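Long-range contact in ComZ (Thermus thermophilus, PDB 6QVI), which is a competence-associated pilin that probably serves as a DNA receptor at the tip of a type IV pilus during natural transformation: residues 379-392 with 411-425. Residues are numbered along the deposited sequence; the frame is centred on the assembly and turned at random.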
# COMPACT_ATOMS: atom_id res chain seq x y z
N ILE A 379 8.58 23.31 11.78
CA ILE A 379 9.90 23.45 11.19
C ILE A 379 9.76 23.01 9.74
O ILE A 379 9.03 22.06 9.47
CB ILE A 379 10.95 22.58 11.91
CG1 ILE A 379 11.36 23.21 13.25
CG2 ILE A 379 12.16 22.31 11.01
CD1 ILE A 379 12.26 22.30 14.08
N ASP A 380 10.33 23.77 8.82
CA ASP A 380 10.42 23.28 7.46
C ASP A 380 11.77 22.61 7.27
O ASP A 380 12.71 22.80 8.04
CB ASP A 380 10.20 24.43 6.47
CG ASP A 380 8.73 24.86 6.41
OD1 ASP A 380 8.38 25.91 5.81
OD2 ASP A 380 7.90 24.11 6.98
N ALA A 381 11.86 21.79 6.23
CA ALA A 381 13.12 21.15 5.93
C ALA A 381 13.41 21.32 4.45
O ALA A 381 12.50 21.17 3.63
CB ALA A 381 13.09 19.65 6.30
N VAL A 382 14.65 21.65 4.12
CA VAL A 382 15.09 21.64 2.73
C VAL A 382 16.41 20.88 2.72
O VAL A 382 17.25 21.07 3.62
CB VAL A 382 15.28 23.08 2.14
CG1 VAL A 382 14.09 24.01 2.54
CG2 VAL A 382 16.67 23.63 2.36
N LEU A 383 16.53 19.90 1.82
CA LEU A 383 17.79 19.23 1.52
C LEU A 383 18.24 19.80 0.20
O LEU A 383 17.58 19.58 -0.83
CB LEU A 383 17.66 17.71 1.44
CG LEU A 383 17.27 16.90 2.65
CD1 LEU A 383 15.81 17.01 2.79
CD2 LEU A 383 17.65 15.48 2.34
N ASN A 384 19.33 20.54 0.23
CA ASN A 384 19.68 21.37 -0.90
C ASN A 384 20.77 20.76 -1.77
O ASN A 384 21.14 21.39 -2.76
CB ASN A 384 20.12 22.74 -0.41
CG ASN A 384 19.79 23.83 -1.38
OD1 ASN A 384 19.49 24.95 -1.00
ND2 ASN A 384 19.88 23.50 -2.67
N ARG A 385 21.23 19.55 -1.49
CA ARG A 385 22.26 18.96 -2.32
C ARG A 385 22.03 17.46 -2.39
O ARG A 385 21.39 16.89 -1.50
CB ARG A 385 23.67 19.27 -1.79
CG ARG A 385 23.93 20.77 -1.61
CD ARG A 385 25.31 21.21 -2.08
NE ARG A 385 26.29 20.16 -1.90
CZ ARG A 385 27.40 20.07 -2.63
NH1 ARG A 385 27.63 20.97 -3.58
NH2 ARG A 385 28.25 19.08 -2.43
N PRO A 386 22.51 16.79 -3.45
CA PRO A 386 22.39 15.33 -3.54
C PRO A 386 22.91 14.64 -2.29
O PRO A 386 23.94 15.03 -1.72
CB PRO A 386 23.25 14.99 -4.76
CG PRO A 386 23.13 16.18 -5.63
CD PRO A 386 23.01 17.38 -4.71
N VAL A 387 22.17 13.65 -1.85
CA VAL A 387 22.49 13.01 -0.61
C VAL A 387 22.07 11.57 -0.59
O VAL A 387 21.02 11.23 -1.06
CB VAL A 387 21.77 13.79 0.49
CG1 VAL A 387 20.39 14.13 0.04
CG2 VAL A 387 21.74 13.07 1.81
N ASP A 388 22.92 10.72 -0.07
CA ASP A 388 22.69 9.32 0.05
C ASP A 388 22.13 9.11 1.42
O ASP A 388 22.52 9.79 2.35
CB ASP A 388 24.02 8.59 0.01
CG ASP A 388 24.25 7.91 -1.29
OD1 ASP A 388 23.80 8.43 -2.32
OD2 ASP A 388 24.90 6.86 -1.28
N TYR A 389 21.22 8.16 1.58
CA TYR A 389 20.70 7.98 2.90
C TYR A 389 20.92 6.60 3.39
O TYR A 389 21.21 5.73 2.63
CB TYR A 389 19.24 8.39 2.99
CG TYR A 389 18.25 7.48 2.33
CD1 TYR A 389 18.04 6.21 2.78
CD2 TYR A 389 17.49 7.93 1.28
CE1 TYR A 389 17.11 5.40 2.18
CE2 TYR A 389 16.57 7.14 0.67
CZ TYR A 389 16.38 5.88 1.13
OH TYR A 389 15.45 5.09 0.53
N ARG A 390 20.85 6.46 4.70
CA ARG A 390 20.99 5.20 5.36
C ARG A 390 20.01 5.30 6.49
O ARG A 390 20.01 6.28 7.20
CB ARG A 390 22.38 5.06 5.95
CG ARG A 390 23.51 5.02 4.94
CD ARG A 390 24.84 5.26 5.62
NE ARG A 390 25.53 4.03 5.98
CZ ARG A 390 26.80 3.80 5.71
NH1 ARG A 390 27.51 4.73 5.09
NH2 ARG A 390 27.37 2.66 6.06
N ALA A 391 19.17 4.30 6.68
CA ALA A 391 18.20 4.39 7.74
C ALA A 391 17.92 3.08 8.40
O ALA A 391 17.86 2.07 7.75
CB ALA A 391 16.91 4.92 7.17
N GLN A 392 17.73 3.11 9.70
CA GLN A 392 17.42 1.89 10.40
C GLN A 392 16.69 2.18 11.66
O GLN A 392 16.69 3.27 12.14
CB GLN A 392 18.68 1.12 10.71
CG GLN A 392 19.82 1.93 11.28
CD GLN A 392 20.85 1.04 11.93
OE1 GLN A 392 20.51 0.10 12.64
NE2 GLN A 392 22.11 1.33 11.69
N GLY A 411 6.12 22.36 8.60
CA GLY A 411 5.50 21.21 7.96
C GLY A 411 5.81 21.02 6.49
O GLY A 411 5.27 20.08 5.88
N ASN A 412 6.65 21.87 5.89
CA ASN A 412 6.94 21.75 4.47
C ASN A 412 8.32 21.13 4.26
O ASN A 412 9.20 21.21 5.12
CB ASN A 412 6.86 23.10 3.77
CG ASN A 412 5.51 23.75 3.93
OD1 ASN A 412 4.54 23.38 3.25
ND2 ASN A 412 5.42 24.70 4.85
N LEU A 413 8.49 20.53 3.09
CA LEU A 413 9.69 19.77 2.75
C LEU A 413 10.10 20.11 1.33
O LEU A 413 9.26 20.21 0.43
CB LEU A 413 9.41 18.26 2.84
CG LEU A 413 10.51 17.29 2.37
CD1 LEU A 413 11.89 17.63 3.00
CD2 LEU A 413 10.16 15.78 2.50
N ASP A 414 11.41 20.29 1.13
CA ASP A 414 11.98 20.60 -0.18
C ASP A 414 13.16 19.67 -0.40
O ASP A 414 14.07 19.61 0.45
CB ASP A 414 12.40 22.08 -0.28
CG ASP A 414 11.22 23.02 -0.62
OD1 ASP A 414 10.09 22.79 -0.15
OD2 ASP A 414 11.41 23.99 -1.40
N ILE A 415 13.15 18.92 -1.51
CA ILE A 415 14.22 18.00 -1.88
C ILE A 415 14.75 18.49 -3.21
O ILE A 415 14.18 18.20 -4.27
CB ILE A 415 13.71 16.55 -1.96
CG1 ILE A 415 13.05 16.16 -0.65
CG2 ILE A 415 14.84 15.57 -2.24
CD1 ILE A 415 12.70 14.69 -0.55
N ASN A 416 15.86 19.25 -3.19
CA ASN A 416 16.29 19.92 -4.40
C ASN A 416 17.42 19.21 -5.12
O ASN A 416 17.65 19.47 -6.30
CB ASN A 416 16.73 21.36 -4.10
CG ASN A 416 15.68 22.14 -3.33
OD1 ASN A 416 14.48 21.97 -3.56
ND2 ASN A 416 16.12 23.03 -2.44
N GLY A 417 18.10 18.28 -4.44
CA GLY A 417 19.07 17.41 -5.05
C GLY A 417 18.54 15.99 -5.08
O GLY A 417 17.41 15.70 -4.70
N ASN A 418 19.38 15.09 -5.58
CA ASN A 418 19.01 13.69 -5.61
C ASN A 418 18.97 13.13 -4.19
O ASN A 418 19.67 13.61 -3.28
CB ASN A 418 20.00 12.91 -6.46
CG ASN A 418 19.83 13.17 -7.93
OD1 ASN A 418 18.84 13.77 -8.35
ND2 ASN A 418 20.82 12.78 -8.71
N LEU A 419 18.13 12.12 -3.99
CA LEU A 419 17.90 11.55 -2.67
C LEU A 419 17.77 10.04 -2.86
O LEU A 419 16.68 9.54 -3.15
CB LEU A 419 16.65 12.13 -2.04
CG LEU A 419 16.27 11.51 -0.70
CD1 LEU A 419 17.49 11.49 0.22
CD2 LEU A 419 15.09 12.20 -0.06
N LEU A 420 18.88 9.33 -2.69
CA LEU A 420 18.89 7.89 -2.90
C LEU A 420 19.36 7.16 -1.66
O LEU A 420 20.05 7.73 -0.81
CB LEU A 420 19.77 7.50 -4.09
CG LEU A 420 19.35 7.91 -5.51
CD1 LEU A 420 17.85 7.77 -5.69
CD2 LEU A 420 19.79 9.32 -5.85
N PRO A 421 19.09 5.88 -1.58
CA PRO A 421 19.63 5.15 -0.44
C PRO A 421 21.06 4.83 -0.76
O PRO A 421 21.42 4.70 -1.91
CB PRO A 421 18.84 3.86 -0.44
CG PRO A 421 18.37 3.71 -1.82
CD PRO A 421 18.13 5.08 -2.34
N ASP A 422 21.90 4.70 0.26
CA ASP A 422 23.28 4.39 -0.01
C ASP A 422 23.42 2.92 -0.29
O ASP A 422 23.12 2.08 0.55
CB ASP A 422 24.19 4.73 1.16
CG ASP A 422 25.38 3.82 1.24
OD1 ASP A 422 26.00 3.56 0.20
OD2 ASP A 422 25.67 3.33 2.33
N ALA A 423 23.98 2.62 -1.45
CA ALA A 423 24.19 1.26 -1.90
C ALA A 423 24.87 0.38 -0.89
O ALA A 423 24.45 -0.75 -0.65
CB ALA A 423 25.00 1.29 -3.18
N THR A 424 25.94 0.90 -0.31
CA THR A 424 26.72 0.19 0.67
C THR A 424 25.86 -0.33 1.77
O THR A 424 25.90 -1.51 2.10
CB THR A 424 27.75 1.10 1.31
OG1 THR A 424 28.11 2.16 0.42
CG2 THR A 424 28.97 0.31 1.66
N PHE A 425 25.04 0.53 2.35
CA PHE A 425 24.22 0.09 3.45
C PHE A 425 23.20 -0.96 3.07
O PHE A 425 23.28 -2.08 3.53
CB PHE A 425 23.54 1.23 4.16
CG PHE A 425 23.00 0.83 5.48
CD1 PHE A 425 21.65 0.83 5.71
CD2 PHE A 425 23.83 0.40 6.47
CE1 PHE A 425 21.14 0.44 6.92
CE2 PHE A 425 23.34 0.00 7.68
CZ PHE A 425 21.99 0.02 7.91
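Tyr-389 lays one face of its ring over Pro-421, whose CA sits 3.5 Å from the ring centroid in a CH-pi contact only 6° off the normal. A chi1 of 72° wedges CG between the backbone N and the carbonyl carbon, bringing the ring over the neighbouring strand, while Leu-419 CD1 meets its edge, 3.7 Å from Tyr-389 CD2. Tyr-389 OH hydrogen-bonds to Met-449 O, and His-431 packs edge-to-face with the ring. With an alanine here, Pro-421 and Leu-419 CD1 would probably lose their aromatic partner, and the Met-449 carbonyl its hydroxyl.

On the same inward side, Leu-419 CD1 also touches Val-387 CG1, and beyond the turn Leu-383 CD1 lies 4.0 Å from Leu-413 CD1. Parallel backbone ladders join 381-383 to 413-415 and 387-389 to 419-421, the latter strands splaying apart by 42°, with Gly-417 CA packed against Pro-386 at the corner between the ladders. At one end, Asp-380 OD2 accepts the backbone N of Asn-412 at 2.8 Å from above the carboxylate plane; Asn-412 ND2 adds weak bonds to both carboxylate oxygens, while its OD1 accepts the backbone N of Asp-440.

At the other end, Asp-422 OD2 lies over one face of the Arg-390 guanidinium, a long salt bridge of 3.6 Å to NH1 in which no N-H points at the oxygen. The same carboxylate forms an Asx turn, OD1 accepting Thr-424 N, and its OD2 accepts Phe-425 N. With CG anti to its backbone N, Phe-425 packs CB on Arg-390 CG and reaches Gln-392 NE2 with its ring, which also meets Lys-397 in a cation-pi contact. Paired parallel strands on either side of a turn, stacked around an apolar interior, are consistent with neighbouring coils of the beta-solenoid domain.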